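Time interval measuring enzyme TIME (Bombyx mori, PDB 2E47) probably catalyses the dismutation of superoxide to hydrogen peroxide and oxygen, as a copper- and zinc-binding enzyme of the Cu-Zn superoxide dismutase family. Local coordinates at residues D56-G60 and C61-G65. Residues are numbered along the deposited sequence; the frame is centred on the assembly and turned at random.
With NAG (2-acetamido-2-deoxy-beta-D-glucopyranose), chain D.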
# COMPACT_ATOMS: atom_id res chain seq x y z
N ASP A 56 7.13 -2.13 1.47
CA ASP A 56 7.75 -3.11 0.57
C ASP A 56 7.53 -4.51 1.16
O ASP A 56 8.17 -4.90 2.16
CB ASP A 56 9.24 -2.83 0.47
CG ASP A 56 9.96 -3.87 -0.37
OD1 ASP A 56 9.31 -4.79 -0.94
OD2 ASP A 56 11.18 -3.79 -0.47
N LEU A 57 6.64 -5.25 0.52
CA LEU A 57 6.21 -6.55 0.98
C LEU A 57 6.84 -7.69 0.14
O LEU A 57 6.39 -8.83 0.23
CB LEU A 57 4.66 -6.62 0.93
CG LEU A 57 3.77 -6.24 2.13
CD1 LEU A 57 4.31 -5.17 3.05
CD2 LEU A 57 2.34 -5.93 1.67
N SER A 58 7.86 -7.37 -0.67
CA SER A 58 8.51 -8.32 -1.54
C SER A 58 9.25 -9.40 -0.79
O SER A 58 9.34 -10.49 -1.25
CB SER A 58 9.42 -7.62 -2.55
OG SER A 58 10.54 -7.01 -1.93
N GLY A 59 9.75 -9.12 0.41
CA GLY A 59 10.30 -10.20 1.22
C GLY A 59 9.46 -10.46 2.47
O GLY A 59 10.02 -10.74 3.56
N GLY A 60 8.13 -10.38 2.32
CA GLY A 60 7.19 -10.56 3.41
C GLY A 60 7.33 -9.39 4.37
O GLY A 60 7.73 -8.33 3.94
N CYS A 61 7.00 -9.58 5.64
CA CYS A 61 7.12 -8.52 6.67
C CYS A 61 8.53 -7.92 6.99
O CYS A 61 8.63 -6.74 7.34
CB CYS A 61 6.35 -8.87 7.96
SG CYS A 61 4.50 -9.01 7.71
N LEU A 62 9.60 -8.67 6.76
CA LEU A 62 10.96 -8.13 6.97
C LEU A 62 11.32 -6.92 6.10
O LEU A 62 12.01 -6.00 6.56
CB LEU A 62 12.00 -9.24 6.73
CG LEU A 62 13.16 -9.35 7.74
CD1 LEU A 62 14.23 -8.26 7.53
CD2 LEU A 62 12.68 -9.33 9.23
N SER A 63 10.89 -6.93 4.84
CA SER A 63 11.30 -5.92 3.86
C SER A 63 10.60 -4.60 4.12
O SER A 63 10.97 -3.56 3.56
CB SER A 63 11.10 -6.45 2.41
OG SER A 63 9.72 -6.85 2.21
N THR A 64 9.65 -4.58 5.08
CA THR A 64 9.12 -3.30 5.49
C THR A 64 10.11 -2.41 6.25
O THR A 64 9.83 -1.22 6.43
CB THR A 64 7.79 -3.42 6.28
OG1 THR A 64 8.06 -3.92 7.58
CG2 THR A 64 6.81 -4.33 5.52
N GLY A 65 11.25 -2.98 6.68
CA GLY A 65 12.31 -2.20 7.30
C GLY A 65 12.05 -2.03 8.80
O GLY A 65 11.37 -2.86 9.44
C1 NAG D . 10.09 -10.32 -5.80
C2 NAG D . 10.69 -11.35 -6.76
C3 NAG D . 11.27 -12.54 -5.98
C4 NAG D . 12.10 -12.04 -4.79
C5 NAG D . 11.40 -10.94 -3.97
C6 NAG D . 12.24 -10.35 -2.83
C7 NAG D . 9.73 -11.55 -9.01
C8 NAG D . 9.00 -12.51 -9.93
N2 NAG D . 9.71 -11.82 -7.70
O3 NAG D . 12.06 -13.35 -6.87
O4 NAG D . 12.70 -13.05 -3.99
O5 NAG D . 11.11 -9.92 -4.91
O6 NAG D . 13.45 -9.84 -3.37
O7 NAG D . 10.30 -10.58 -9.53
O HOH W 1 9.95 -11.79 6.09
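The hydroxyl of Ser63 reaches back to the turn from Leu57 to Gly60 and joins Asp56, just before it, to Gly59 within it. With chi1 at 56°, OG lies between its own backbone N and carbonyl carbon, facing the preceding residues; there Ser63 OG donates to Asp56 O over a very short 2.5 Å and accepts from Gly59 N at 2.9 Å. The Asp56 side chain has CG anti to the backbone N (chi1 176°), which lays the carboxylate beside the Ser63 hydroxyl without bonding it (Asp56 OD1 to Ser63 OG 3.8 Å); it grips Ser58 instead. Asp56 OD1 takes Ser58 OG on the syn lone pair (2.7 Å) and Ser58 N on the anti side, 32° out of the carboxylate plane, closing an Asx turn. Replacing Asp56 by an alanine would remove the acceptor that Ser58 N and OG share, and is likely to leave the start of the type I turn less firmly held. Leu57 CD1 meets Thr64 CG2 obliquely at 3.6 Å, while Thr64 OG1 donates to Cys61 O, 2.9 Å away and nearly in line with the C=O bond. A water bridges Gly59 O and Leu62 N. Cys61 SG forms the disulfide with Cys150 on strand 147-155, and Asp56 packs on Leu156 of the second subunit. Residues 56-65 belong to the disulfide-anchored loop of Cu-Zn superoxide dismutases, between strands 45-52 and 87-93, which here runs from the dimer interface towards the copper ligand His52.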